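Local coordinates for putative diflavin flavoprotein A 3 (Synechocystis sp., PDB 6H0C), which probably passes electrons from NADH to oxygen, giving water, as a full-length protein, and is represented here by its flavodiiron core of metallo-hydrolase-like and flavodoxin-like parts, at residues Y244-W247 with L248-Q252; M357-N360 with K361-A365; D382-L385 with K386-E390; R24-E28 with I29-L33; P9-V12 with D13-V16. All blocks are in the same frame, centred on the assembly; numbering follows the deposited sequence.

Contact 1. Residues Y244-W247 with L248-Q252; sequences YQQW and LSEQQ
Tyr-244 to Trp-247 and Leu-248 to Gln-251 meet on successive turns of one alpha helix, 237-253, through backbone bonds and side chains three or four residues apart, just ahead of strand 257-262 of the parallel sheet. Gln-245 O is gripped twice by Ser-249: N donates at 3.0 Å and OG at 2.8 Å, the two arriving from opposite faces of the carbonyl plane. OG can fold back because it stands beside its own backbone N (chi1 -63°), which ties the serine hydroxyl to the preceding turn. Leu-248 lays its CG 3.0 Å from Tyr-244 O, whose hydrogen bond comes from Leu-248 N. A water links Trp-247 O and Glu-250 OE2, donating to both, and accepts from Gln-251 NE2 at 2.9 Å. The Glu-250 side chain runs beside that of Trp-247, carboxylate and ring planes 59° apart. From helix 189-202, Arg-196 makes a cation-pi contact with Trp-247 and Phe-199 meets Tyr-244 edge-to-face; helix 207-217 packs on Leu-248 through Val-210.

Contact 2. Residues M357-N360 with K361-A365; sequences MLEN and KFRDA
Asn-360 and Arg-363 meet because the asparagine CG sits beside its own backbone N (chi1 -77°), while the arginine chain leaves extended and bends at chi3 (40°), turning its guanidinium back over the preceding turn. Both belong to helix 353-364, the connection in the beta-alpha-beta unit between strands 341-348 and 368-377 of the flavodoxin-like fold. Arg-363 NH2 lies 2.7 Å from Asn-360 OD1, which approaches at the guanidinium edge, but the hydrogen bond is weak, its N-H...O angle far from straight. The amide and guanidinium planes are 66° apart. Glu-359 runs alongside the same arginine, yet its OE2 stays 4.2 Å from Arg-363 NH1, beyond a salt bridge; the carboxylate is engaged by Thr-373 OG1 and by a salt bridge to Arg-375. On the buried side, Leu-358 CD2 touches Phe-362 CE2 at 4.2 Å, and the phenyl ring meets Phe-310 and Phe-312 of strand 309-313 edge-to-face. The Met-357 side chain crosses that of Lys-361 at about a right angle, SD nearest CG. A water in the guanidinium plane accepts from Arg-363 NE at 3.0 Å and donates to Asn-360 OD1 and, at 3.2 Å, to Asp-364 OD2.

Contact 3. Residues D382-L385 with K386-E390; sequences DQTL and KMCEE
Lys-386 rests on Asp-382 one turn back in helix 382-404. Its CB lies 3.7 Å from Gln-383 O; its CG, set beside the backbone N (chi1 -57°), comes to 3.3 Å from Asp-382 O, the carbonyl that also accepts from Lys-386 N. Bends at chi2 and chi3 then carry the chain away from Asp-382, leaving NZ 6.5 Å from Asp-382 OD1. At the tip, NZ makes a salt bridge to Glu-389 OE2 at 3.4 Å, its hydrogen bond weak, while the other carboxylate oxygen, OE1, is paired with Lys-282. Thus Glu-389 is shared between two lysines, which would probably favour its charged form. On another side of the helix, Thr-384 CG2 approaches Cys-388 SG at 4.4 Å, and these two side chains pack on helix 268-281 through Leu-272, Ala-275 and Ile-276. Thr-384 OG1 accepts from Thr-381 N at the start of the helix. Such a final helix, following the last strand 368-377 and covering the parallel sheet beside helix 268-281, is characteristic of the flavodoxin-like fold.

Contact 4. Residues R24-E28 with I29-L33; sequences RLKFE and IEYGL
A compact loop between strands 14-21 and 37-45 folds back on itself, with the Tyr-31 side chain flanked by residues that precede it by three to seven positions. Arg-24 CG and CD both come to 3.6 Å from Tyr-31 CB, the aliphatic part of the arginine crossing the base of the tyrosine. Farther out, Lys-26 CD lies 3.8 Å from Tyr-31 CE2, and its NZ goes on to hydrogen-bond a bound citrate, probably taken up from the crystallisation liquor. Glu-28 runs beside the phenol, its carboxylate turned 34° from the ring. A water donates to Glu-28 OE1 at 2.8 Å and is also hydrogen-bonded to Tyr-31 OH at 2.7 Å, bridging carboxylate and hydroxyl. The backbone turns sharply twice: Phe-27 centres an inverse gamma turn, and a short 3-10 segment begins at Ile-29, where Tyr-31 N bonds Glu-28 O from above the carbonyl plane. Because its CG lies between its own N and carbonyl carbon (chi1 68°), Glu-30 places that carbon over the centre of one face of the Tyr-31 ring. Its OE2 stands 3.5 Å from Glu-28 OE1, and Arg-153, salt-bridged to Glu-30, probably offsets part of the repulsion between these carboxylates. The second Glu-30 oxygen is hydrogen-bonded to His-177 NE2, and the imidazole of that histidine also meets the Tyr-31 ring.

Contact 5. Residues P9-V12 with D13-V16; sequences PIAV and DTTV
Ile-10 and Thr-14 form the close-packed inner side of this contact, whereas Pro-9 and Val-12 lie on its exposed side. Ile-10 CG1 comes to 3.7 Å from Thr-14 CG2, and Ile-10 CG2 meets Val-16 CG1 at the same separation, the isoleucine and valine chains crossing at about a right angle. Tyr-42 of strand 37-45 touches both Ile-10 and Val-16. The backbone here is a beta hairpin joining strands 4-11 and 14-21 through a type II turn, with a classic bulge at Ile-10 and Ala-11: Thr-14 O receives Ile-10 N at 2.9 Å and, weakly, Ala-11 N at 3.5 Å. Thr-14 OG1, standing beside its own N (chi1 -47°), donates to Val-12 O at 2.8 Å from above the carbonyl plane. Side chains fit more slackly in the non-hydrogen-bonded pair Pro-9 and Thr-15, Thr-15 CG2 reaching Pro-9 N only at 4.2 Å, although Pro-9 CA makes a CA-H...O contact with Thr-14 O. Asp-13 OD1, at the turn, salt-bridges Arg-140, and OD2 hydrogen-bonds His-142.

In the fold
From the N terminus, contact 5 closes the tight hairpin between strands 4-11 and 14-21, at the edge of the seven-stranded mixed sheet. Contact 4 follows in the loop leading from strand 14-21 to strand 37-45. Contact 1 lies on helix 237-253, which precedes strand 257-262 and packs on helices 189-202 and 207-217; contacts 2 and 3 come later, on helices 353-364 and 382-404. All five are in series, so none nests in or crosses another. Contacts 3 and 4 alone touch: Asp-382 pairs loosely with Arg-24, and Leu-385 packs on Phe-27, joining the contact 4 loop to helix 382-404 of the flavodoxin-like fold. Contacts 2 and 5 are farthest apart, their centres about 55 Å distant.

Contact 1. Residues Y244-W247 with L248-Q252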
loop_
_atom_site.group_PDB
_atom_site.type_symbol
_atom_site.label_atom_id
_atom_site.label_comp_id
_atom_site.label_asym_id
_atom_site.label_seq_id
_atom_site.Cartn_x
_atom_site.Cartn_y
_atom_site.Cartn_z
ATOM N N TYR A 244 -12.533 3.557 -11.269
ATOM C CA TYR A 244 -12.330 2.931 -9.962
ATOM C C TYR A 244 -13.644 2.359 -9.418
ATOM O O TYR A 244 -13.687 1.232 -8.913
ATOM C CB TYR A 244 -11.754 3.934 -8.965
ATOM C CG TYR A 244 -10.250 3.914 -8.815
ATOM C CD1 TYR A 244 -9.413 3.850 -9.927
ATOM C CD2 TYR A 244 -9.665 3.999 -7.550
ATOM C CE1 TYR A 244 -8.033 3.854 -9.782
ATOM C CE2 TYR A 244 -8.296 4.000 -7.391
ATOM C CZ TYR A 244 -7.481 3.925 -8.504
ATOM O OH TYR A 244 -6.106 3.930 -8.330
ATOM N N GLN A 245 -14.717 3.139 -9.522
ATOM C CA GLN A 245 -16.018 2.688 -9.040
ATOM C C GLN A 245 -16.457 1.422 -9.763
ATOM O O GLN A 245 -16.941 0.479 -9.136
ATOM C CB GLN A 245 -17.077 3.783 -9.206
ATOM C CG GLN A 245 -16.997 4.888 -8.167
ATOM C CD GLN A 245 -16.875 4.352 -6.735
ATOM O OE1 GLN A 245 -17.200 3.194 -6.451
ATOM N NE2 GLN A 245 -16.402 5.202 -5.827
ATOM N N GLN A 246 -16.277 1.402 -11.081
ATOM C CA GLN A 246 -16.651 0.245 -11.886
ATOM C C GLN A 246 -15.783 -0.972 -11.546
ATOM O O GLN A 246 -16.295 -2.084 -11.349
ATOM C CB GLN A 246 -16.544 0.575 -13.369
ATOM C CG GLN A 246 -16.868 -0.588 -14.272
ATOM C CD GLN A 246 -16.349 -0.376 -15.678
ATOM O OE1 GLN A 246 -16.126 0.758 -16.106
ATOM N NE2 GLN A 246 -16.136 -1.470 -16.402
ATOM N N TRP A 247 -14.472 -0.757 -11.467
ATOM C CA TRP A 247 -13.551 -1.837 -11.120
ATOM C C TRP A 247 -13.827 -2.403 -9.723
ATOM O O TRP A 247 -13.806 -3.615 -9.525
ATOM C CB TRP A 247 -12.102 -1.352 -11.212
ATOM C CG TRP A 247 -11.746 -0.876 -12.564
ATOM C CD1 TRP A 247 -12.380 -1.182 -13.726
ATOM C CD2 TRP A 247 -10.679 0.011 -12.905
ATOM N NE1 TRP A 247 -11.769 -0.547 -14.778
ATOM C CE2 TRP A 247 -10.720 0.196 -14.299
ATOM C CE3 TRP A 247 -9.685 0.669 -12.164
ATOM C CZ2 TRP A 247 -9.808 1.004 -14.974
ATOM C CZ3 TRP A 247 -8.775 1.476 -12.836
ATOM C CH2 TRP A 247 -8.846 1.637 -14.225
ATOM N N LEU A 248 -14.072 -1.522 -8.759
ATOM C CA LEU A 248 -14.426 -1.954 -7.413
ATOM C C LEU A 248 -15.713 -2.782 -7.433
ATOM O O LEU A 248 -15.826 -3.821 -6.771
ATOM C CB LEU A 248 -14.585 -0.746 -6.497
ATOM C CG LEU A 248 -13.291 -0.012 -6.159
ATOM C CD1 LEU A 248 -13.570 1.387 -5.602
ATOM C CD2 LEU A 248 -12.489 -0.838 -5.170
ATOM N N SER A 249 -16.681 -2.316 -8.211
ATOM C CA SER A 249 -17.932 -3.028 -8.359
ATOM C C SER A 249 -17.701 -4.417 -8.917
ATOM O O SER A 249 -18.297 -5.378 -8.439
ATOM C CB SER A 249 -18.889 -2.254 -9.261
ATOM O OG SER A 249 -19.217 -1.002 -8.682
ATOM N N GLU A 250 -16.837 -4.546 -9.921
ATOM C CA GLU A 250 -16.688 -5.864 -10.524
ATOM C C GLU A 250 -15.917 -6.812 -9.619
ATOM O O GLU A 250 -16.177 -8.010 -9.632
ATOM C CB GLU A 250 -16.037 -5.796 -11.902
ATOM C CG GLU A 250 -14.893 -4.851 -12.077
ATOM C CD GLU A 250 -14.514 -4.719 -13.548
ATOM O OE1 GLU A 250 -15.362 -4.236 -14.339
ATOM O OE2 GLU A 250 -13.384 -5.122 -13.908
ATOM N N GLN A 251 -15.001 -6.283 -8.811
ATOM C CA GLN A 251 -14.272 -7.125 -7.869
ATOM C C GLN A 251 -15.222 -7.743 -6.848
ATOM O O GLN A 251 -15.185 -8.944 -6.596
ATOM C CB GLN A 251 -13.176 -6.330 -7.153
ATOM C CG GLN A 251 -11.951 -6.028 -8.025
ATOM C CD GLN A 251 -11.298 -7.282 -8.584
ATOM O OE1 GLN A 251 -11.068 -8.252 -7.867
ATOM N NE2 GLN A 251 -11.009 -7.272 -9.876
ATOM N N GLN A 252 -16.080 -6.924 -6.262
ATOM C CA GLN A 252 -16.940 -7.410 -5.195
ATOM C C GLN A 252 -18.082 -8.248 -5.755
ATOM O O GLN A 252 -18.783 -8.936 -5.019
ATOM C CB GLN A 252 -17.454 -6.234 -4.370
ATOM C CG GLN A 252 -16.311 -5.521 -3.657
ATOM C CD GLN A 252 -16.742 -4.272 -2.917
ATOM O OE1 GLN A 252 -16.957 -3.220 -3.518
ATOM N NE2 GLN A 252 -16.856 -4.381 -1.601
HETATM O O HOH W 1 -11.458 -4.806 -11.394
#

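Contact 2. Residues M357-N360 with K361-A365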
loop_
_atom_site.group_PDB
_atom_site.type_symbol
_atom_site.label_atom_id
_atom_site.label_comp_id
_atom_site.label_asym_id
_atom_site.label_seq_id
_atom_site.Cartn_x
_atom_site.Cartn_y
_atom_site.Cartn_z
ATOM N N MET A 357 4.932 -25.485 10.020
ATOM C CA MET A 357 3.896 -25.519 11.049
ATOM C C MET A 357 2.508 -25.339 10.427
ATOM O O MET A 357 1.596 -26.136 10.660
ATOM C CB MET A 357 4.160 -24.442 12.107
ATOM C CG MET A 357 3.200 -24.461 13.292
ATOM S SD MET A 357 1.652 -23.573 12.994
ATOM C CE MET A 357 2.228 -21.877 12.819
ATOM N N LEU A 358 2.356 -24.294 9.618
ATOM C CA LEU A 358 1.080 -24.021 8.964
ATOM C C LEU A 358 0.632 -25.153 8.027
ATOM O O LEU A 358 -0.534 -25.565 8.046
ATOM C CB LEU A 358 1.162 -22.705 8.192
ATOM C CG LEU A 358 1.221 -21.431 9.037
ATOM C CD1 LEU A 358 1.457 -20.230 8.139
ATOM C CD2 LEU A 358 -0.058 -21.264 9.852
ATOM N N GLU A 359 1.550 -25.650 7.206
ATOM C CA GLU A 359 1.215 -26.715 6.274
ATOM C C GLU A 359 0.689 -27.929 7.040
ATOM O O GLU A 359 -0.343 -28.503 6.693
ATOM C CB GLU A 359 2.440 -27.087 5.435
ATOM C CG GLU A 359 2.223 -28.233 4.449
ATOM C CD GLU A 359 3.421 -28.448 3.538
ATOM O OE1 GLU A 359 4.546 -28.604 4.059
ATOM O OE2 GLU A 359 3.237 -28.447 2.304
ATOM N N ASN A 360 1.400 -28.291 8.101
ATOM C CA ASN A 360 1.040 -29.432 8.935
ATOM C C ASN A 360 -0.298 -29.282 9.628
ATOM O O ASN A 360 -1.082 -30.231 9.686
ATOM C CB ASN A 360 2.109 -29.669 9.991
ATOM C CG ASN A 360 3.318 -30.345 9.435
ATOM O OD1 ASN A 360 3.227 -31.084 8.455
ATOM N ND2 ASN A 360 4.467 -30.103 10.049
ATOM N N LYS A 361 -0.548 -28.094 10.173
ATOM C CA LYS A 361 -1.785 -27.853 10.906
ATOM C C LYS A 361 -2.988 -27.912 9.967
ATOM O O LYS A 361 -4.020 -28.491 10.308
ATOM C CB LYS A 361 -1.725 -26.509 11.644
ATOM C CG LYS A 361 -1.211 -26.636 13.075
ATOM C CD LYS A 361 0.036 -27.495 13.123
ATOM C CE LYS A 361 0.448 -27.840 14.540
ATOM N NZ LYS A 361 1.809 -28.462 14.557
ATOM N N PHE A 362 -2.847 -27.343 8.777
ATOM C CA PHE A 362 -3.939 -27.359 7.819
ATOM C C PHE A 362 -4.141 -28.768 7.251
ATOM O O PHE A 362 -5.281 -29.205 7.055
ATOM C CB PHE A 362 -3.691 -26.331 6.710
ATOM C CG PHE A 362 -3.876 -24.908 7.169
ATOM C CD1 PHE A 362 -4.988 -24.551 7.924
ATOM C CD2 PHE A 362 -2.935 -23.935 6.874
ATOM C CE1 PHE A 362 -5.160 -23.241 8.365
ATOM C CE2 PHE A 362 -3.102 -22.628 7.316
ATOM C CZ PHE A 362 -4.210 -22.281 8.060
ATOM N N ARG A 363 -3.050 -29.493 7.019
ATOM C CA ARG A 363 -3.185 -30.871 6.553
ATOM C C ARG A 363 -3.869 -31.743 7.610
ATOM O O ARG A 363 -4.798 -32.482 7.293
ATOM C CB ARG A 363 -1.837 -31.475 6.173
ATOM C CG ARG A 363 -1.967 -32.914 5.667
ATOM C CD ARG A 363 -0.697 -33.420 5.004
ATOM N NE ARG A 363 0.494 -32.989 5.727
ATOM C CZ ARG A 363 1.460 -32.245 5.196
ATOM N NH1 ARG A 363 1.387 -31.858 3.926
ATOM N NH2 ARG A 363 2.505 -31.898 5.936
ATOM N N ASP A 364 -3.424 -31.650 8.859
ATOM C CA ASP A 364 -4.055 -32.407 9.942
ATOM C C ASP A 364 -5.528 -32.038 10.105
ATOM O O ASP A 364 -6.352 -32.877 10.476
ATOM C CB ASP A 364 -3.322 -32.184 11.266
ATOM C CG ASP A 364 -1.945 -32.811 11.276
ATOM O OD1 ASP A 364 -1.189 -32.580 12.245
ATOM O OD2 ASP A 364 -1.616 -33.525 10.304
ATOM N N ALA A 365 -5.857 -30.783 9.819
ATOM C CA ALA A 365 -7.219 -30.292 9.992
ATOM C C ALA A 365 -8.107 -30.651 8.806
ATOM O O ALA A 365 -9.255 -30.217 8.742
ATOM C CB ALA A 365 -7.215 -28.787 10.213
HETATM O O HOH W 2 1.148 -33.246 8.654
#

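Contact 3. Residues D382-L385 with K386-E390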
loop_
_atom_site.group_PDB
_atom_site.type_symbol
_atom_site.label_atom_id
_atom_site.label_comp_id
_atom_site.label_asym_id
_atom_site.label_seq_id
_atom_site.Cartn_x
_atom_site.Cartn_y
_atom_site.Cartn_z
ATOM N N ASP A 382 12.671 -11.823 -9.977
ATOM C CA ASP A 382 11.673 -11.693 -11.032
ATOM C C ASP A 382 10.890 -12.987 -11.223
ATOM O O ASP A 382 9.664 -12.974 -11.323
ATOM C CB ASP A 382 12.338 -11.296 -12.347
ATOM C CG ASP A 382 11.413 -10.514 -13.250
ATOM O OD1 ASP A 382 10.198 -10.461 -12.958
ATOM O OD2 ASP A 382 11.904 -9.950 -14.253
ATOM N N GLN A 383 11.595 -14.113 -11.263
ATOM C CA GLN A 383 10.914 -15.363 -11.523
ATOM C C GLN A 383 10.134 -15.810 -10.289
ATOM O O GLN A 383 9.103 -16.471 -10.420
ATOM C CB GLN A 383 11.889 -16.440 -11.974
ATOM C CG GLN A 383 11.243 -17.412 -12.952
ATOM C CD GLN A 383 12.182 -18.511 -13.407
ATOM O OE1 GLN A 383 13.393 -18.303 -13.551
ATOM N NE2 GLN A 383 11.627 -19.697 -13.637
ATOM N N THR A 384 10.613 -15.440 -9.101
ATOM C CA THR A 384 9.859 -15.675 -7.864
ATOM C C THR A 384 8.443 -15.150 -8.005
ATOM O O THR A 384 7.477 -15.868 -7.778
ATOM C CB THR A 384 10.488 -14.986 -6.641
ATOM O OG1 THR A 384 11.845 -15.400 -6.485
ATOM C CG2 THR A 384 9.714 -15.344 -5.389
ATOM N N LEU A 385 8.337 -13.881 -8.389
ATOM C CA LEU A 385 7.046 -13.225 -8.529
ATOM C C LEU A 385 6.171 -13.944 -9.543
ATOM O O LEU A 385 4.980 -14.129 -9.310
ATOM C CB LEU A 385 7.220 -11.764 -8.940
ATOM C CG LEU A 385 7.995 -10.856 -7.985
ATOM C CD1 LEU A 385 8.069 -9.439 -8.543
ATOM C CD2 LEU A 385 7.338 -10.867 -6.630
ATOM N N LYS A 386 6.760 -14.351 -10.666
ATOM C CA LYS A 386 5.990 -14.986 -11.732
ATOM C C LYS A 386 5.478 -16.347 -11.282
ATOM O O LYS A 386 4.355 -16.739 -11.607
ATOM C CB LYS A 386 6.829 -15.122 -13.001
ATOM C CG LYS A 386 7.381 -13.798 -13.513
ATOM C CD LYS A 386 6.268 -12.807 -13.831
ATOM C CE LYS A 386 5.467 -13.245 -15.048
ATOM N NZ LYS A 386 4.390 -12.276 -15.377
ATOM N N MET A 387 6.305 -17.058 -10.525
ATOM C CA MET A 387 5.913 -18.345 -9.956
ATOM C C MET A 387 4.747 -18.171 -8.978
ATOM O O MET A 387 3.759 -18.899 -9.045
ATOM C CB MET A 387 7.110 -19.014 -9.265
ATOM C CG MET A 387 6.760 -20.267 -8.475
ATOM S SD MET A 387 6.265 -19.949 -6.764
ATOM C CE MET A 387 7.846 -19.689 -5.955
ATOM N N CYS A 388 4.857 -17.197 -8.080
ATOM C CA CYS A 388 3.775 -16.907 -7.141
ATOM C C CYS A 388 2.483 -16.496 -7.857
ATOM O O CYS A 388 1.388 -16.940 -7.500
ATOM C CB CYS A 388 4.199 -15.808 -6.163
ATOM S SG CYS A 388 5.465 -16.335 -4.993
ATOM N N GLU A 389 2.618 -15.637 -8.860
ATOM C CA GLU A 389 1.477 -15.209 -9.649
ATOM C C GLU A 389 0.817 -16.434 -10.270
ATOM O O GLU A 389 -0.406 -16.565 -10.255
ATOM C CB GLU A 389 1.919 -14.198 -10.719
ATOM C CG GLU A 389 0.802 -13.659 -11.600
ATOM C CD GLU A 389 1.263 -12.526 -12.515
ATOM O OE1 GLU A 389 0.407 -11.898 -13.170
ATOM O OE2 GLU A 389 2.480 -12.259 -12.582
ATOM N N GLU A 390 1.640 -17.350 -10.780
ATOM C CA GLU A 390 1.131 -18.544 -11.449
ATOM C C GLU A 390 0.438 -19.468 -10.459
ATOM O O GLU A 390 -0.579 -20.082 -10.777
ATOM C CB GLU A 390 2.258 -19.289 -12.163
ATOM C CG GLU A 390 1.754 -20.282 -13.181
ATOM C CD GLU A 390 0.950 -19.613 -14.283
ATOM O OE1 GLU A 390 -0.058 -20.205 -14.730
ATOM O OE2 GLU A 390 1.333 -18.496 -14.699
#

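Contact 4. Residues R24-E28 with I29-L33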
loop_
_atom_site.group_PDB
_atom_site.type_symbol
_atom_site.label_atom_id
_atom_site.label_comp_id
_atom_site.label_asym_id
_atom_site.label_seq_id
_atom_site.Cartn_x
_atom_site.Cartn_y
_atom_site.Cartn_z
ATOM N N ARG A 24 13.046 -0.078 -13.083
ATOM C CA ARG A 24 12.454 -0.763 -11.946
ATOM C C ARG A 24 13.534 -0.919 -10.881
ATOM O O ARG A 24 14.670 -1.297 -11.191
ATOM C CB ARG A 24 11.882 -2.117 -12.353
ATOM C CG ARG A 24 11.268 -2.889 -11.203
ATOM C CD ARG A 24 10.713 -4.210 -11.688
ATOM N NE ARG A 24 11.726 -4.943 -12.443
ATOM C CZ ARG A 24 11.572 -6.180 -12.904
ATOM N NH1 ARG A 24 10.435 -6.839 -12.698
ATOM N NH2 ARG A 24 12.560 -6.758 -13.572
ATOM N N LEU A 25 13.194 -0.603 -9.634
ATOM C CA LEU A 25 14.175 -0.666 -8.559
ATOM C C LEU A 25 13.913 -1.830 -7.586
ATOM O O LEU A 25 14.841 -2.309 -6.931
ATOM C CB LEU A 25 14.217 0.672 -7.801
ATOM C CG LEU A 25 14.666 1.906 -8.604
ATOM C CD1 LEU A 25 14.938 3.106 -7.697
ATOM C CD2 LEU A 25 15.877 1.609 -9.473
ATOM N N LYS A 26 12.661 -2.283 -7.495
ATOM C CA LYS A 26 12.310 -3.414 -6.632
ATOM C C LYS A 26 11.593 -4.518 -7.414
ATOM O O LYS A 26 10.835 -4.237 -8.337
ATOM C CB LYS A 26 11.408 -2.981 -5.465
ATOM C CG LYS A 26 11.522 -1.536 -4.980
ATOM C CD LYS A 26 10.308 -1.205 -4.087
ATOM C CE LYS A 26 10.305 0.231 -3.571
ATOM N NZ LYS A 26 11.250 0.424 -2.433
ATOM N N PHE A 27 11.819 -5.770 -7.029
ATOM C CA PHE A 27 11.034 -6.872 -7.571
ATOM C C PHE A 27 9.714 -6.954 -6.823
ATOM O O PHE A 27 9.549 -7.762 -5.905
ATOM C CB PHE A 27 11.785 -8.207 -7.478
ATOM C CG PHE A 27 13.015 -8.263 -8.328
ATOM C CD1 PHE A 27 12.917 -8.330 -9.713
ATOM C CD2 PHE A 27 14.275 -8.238 -7.749
ATOM C CE1 PHE A 27 14.059 -8.377 -10.512
ATOM C CE2 PHE A 27 15.419 -8.284 -8.537
ATOM C CZ PHE A 27 15.311 -8.354 -9.921
ATOM N N GLU A 28 8.784 -6.092 -7.199
ATOM C CA GLU A 28 7.434 -6.175 -6.671
ATOM C C GLU A 28 6.493 -6.188 -7.853
ATOM O O GLU A 28 6.771 -5.542 -8.858
ATOM C CB GLU A 28 7.148 -5.019 -5.724
ATOM C CG GLU A 28 7.960 -5.109 -4.451
ATOM C CD GLU A 28 7.793 -3.892 -3.583
ATOM O OE1 GLU A 28 6.946 -3.036 -3.914
ATOM O OE2 GLU A 28 8.514 -3.789 -2.570
ATOM N N ILE A 29 5.411 -6.952 -7.753
ATOM C CA ILE A 29 4.552 -7.211 -8.910
ATOM C C ILE A 29 4.060 -5.906 -9.553
ATOM O O ILE A 29 3.896 -5.831 -10.773
ATOM C CB ILE A 29 3.338 -8.117 -8.514
ATOM C CG1 ILE A 29 2.692 -8.763 -9.738
ATOM C CG2 ILE A 29 2.307 -7.349 -7.717
ATOM C CD1 ILE A 29 3.525 -9.844 -10.350
ATOM N N GLU A 30 3.876 -4.861 -8.748
ATOM C CA GLU A 30 3.290 -3.623 -9.269
ATOM C C GLU A 30 4.202 -2.872 -10.245
ATOM O O GLU A 30 3.725 -2.030 -11.000
ATOM C CB GLU A 30 2.900 -2.694 -8.118
ATOM C CG GLU A 30 4.083 -2.126 -7.360
ATOM C CD GLU A 30 3.707 -1.704 -5.957
ATOM O OE1 GLU A 30 3.394 -0.507 -5.741
ATOM O OE2 GLU A 30 3.718 -2.580 -5.070
ATOM N N TYR A 31 5.500 -3.172 -10.238
ATOM C CA TYR A 31 6.427 -2.563 -11.201
ATOM C C TYR A 31 6.573 -3.425 -12.459
ATOM O O TYR A 31 7.482 -3.216 -13.261
ATOM C CB TYR A 31 7.807 -2.316 -10.555
ATOM C CG TYR A 31 7.714 -1.454 -9.320
ATOM C CD1 TYR A 31 7.359 -0.115 -9.414
ATOM C CD2 TYR A 31 7.947 -1.985 -8.056
ATOM C CE1 TYR A 31 7.242 0.684 -8.279
ATOM C CE2 TYR A 31 7.832 -1.196 -6.915
ATOM C CZ TYR A 31 7.478 0.137 -7.035
ATOM O OH TYR A 31 7.357 0.928 -5.915
ATOM N N GLY A 32 5.650 -4.368 -12.632
ATOM C CA GLY A 32 5.732 -5.355 -13.696
ATOM C C GLY A 32 5.792 -4.837 -15.124
ATOM O O GLY A 32 6.387 -5.482 -15.983
ATOM N N LEU A 33 5.181 -3.687 -15.388
ATOM C CA LEU A 33 5.195 -3.120 -16.736
ATOM C C LEU A 33 6.521 -2.418 -17.026
ATOM O O LEU A 33 6.759 -1.963 -18.144
ATOM C CB LEU A 33 4.021 -2.149 -16.929
ATOM C CG LEU A 33 2.643 -2.756 -16.636
ATOM C CD1 LEU A 33 1.522 -1.785 -16.958
ATOM C CD2 LEU A 33 2.472 -4.061 -17.402
HETATM O O HOH W 3 6.322 -0.299 -3.713
#

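Contact 5. Residues P9-V12 with D13-V16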
loop_
_atom_site.group_PDB
_atom_site.type_symbol
_atom_site.label_atom_id
_atom_site.label_comp_id
_atom_site.label_asym_id
_atom_site.label_seq_id
_atom_site.Cartn_x
_atom_site.Cartn_y
_atom_site.Cartn_z
ATOM N N PRO A 9 5.838 24.037 -9.547
ATOM C CA PRO A 9 4.741 24.672 -8.803
ATOM C C PRO A 9 3.406 24.188 -9.355
ATOM O O PRO A 9 3.253 24.151 -10.571
ATOM C CB PRO A 9 4.952 26.167 -9.064
ATOM C CG PRO A 9 5.698 26.217 -10.355
ATOM C CD PRO A 9 6.574 24.998 -10.388
ATOM N N ILE A 10 2.462 23.811 -8.504
ATOM C CA ILE A 10 1.246 23.174 -9.008
ATOM C C ILE A 10 -0.030 23.891 -8.580
ATOM O O ILE A 10 -1.095 23.641 -9.125
ATOM C CB ILE A 10 1.161 21.687 -8.563
ATOM C CG1 ILE A 10 1.133 21.569 -7.040
ATOM C CG2 ILE A 10 2.321 20.880 -9.144
ATOM C CD1 ILE A 10 0.851 20.152 -6.563
ATOM N N ALA A 11 0.085 24.779 -7.603
ATOM C CA ALA A 11 -1.050 25.563 -7.125
ATOM C C ALA A 11 -0.495 26.621 -6.178
ATOM O O ALA A 11 0.707 26.619 -5.906
ATOM C CB ALA A 11 -2.081 24.671 -6.434
ATOM N N VAL A 12 -1.339 27.526 -5.684
ATOM C CA VAL A 12 -0.834 28.594 -4.821
ATOM C C VAL A 12 -0.123 28.004 -3.609
ATOM O O VAL A 12 -0.649 27.111 -2.938
ATOM C CB VAL A 12 -1.945 29.560 -4.339
ATOM C CG1 VAL A 12 -2.456 30.388 -5.495
ATOM C CG2 VAL A 12 -3.080 28.802 -3.682
ATOM N N ASP A 13 1.090 28.496 -3.363
ATOM C CA ASP A 13 1.904 28.072 -2.227
ATOM C C ASP A 13 2.301 26.594 -2.287
ATOM O O ASP A 13 2.860 26.061 -1.329
ATOM C CB ASP A 13 1.159 28.348 -0.915
ATOM C CG ASP A 13 0.703 29.792 -0.799
ATOM O OD1 ASP A 13 1.537 30.701 -1.013
ATOM O OD2 ASP A 13 -0.496 30.013 -0.517
ATOM N N THR A 14 2.040 25.940 -3.412
ATOM C CA THR A 14 2.205 24.494 -3.469
ATOM C C THR A 14 3.139 24.030 -4.579
ATOM O O THR A 14 2.981 24.391 -5.750
ATOM C CB THR A 14 0.851 23.789 -3.652
ATOM O OG1 THR A 14 -0.114 24.331 -2.737
ATOM C CG2 THR A 14 1.007 22.288 -3.418
ATOM N N THR A 15 4.095 23.193 -4.193
ATOM C CA THR A 15 5.088 22.668 -5.116
ATOM C C THR A 15 5.163 21.147 -5.025
ATOM O O THR A 15 5.059 20.587 -3.930
ATOM C CB THR A 15 6.471 23.259 -4.815
ATOM O OG1 THR A 15 6.362 24.688 -4.732
ATOM C CG2 THR A 15 7.479 22.869 -5.895
ATOM N N VAL A 16 5.329 20.479 -6.167
ATOM C CA VAL A 16 5.605 19.040 -6.152
ATOM C C VAL A 16 7.087 18.746 -6.421
ATOM O O VAL A 16 7.747 19.408 -7.231
ATOM C CB VAL A 16 4.750 18.266 -7.175
ATOM C CG1 VAL A 16 5.154 18.630 -8.594
ATOM C CG2 VAL A 16 4.911 16.774 -6.957
#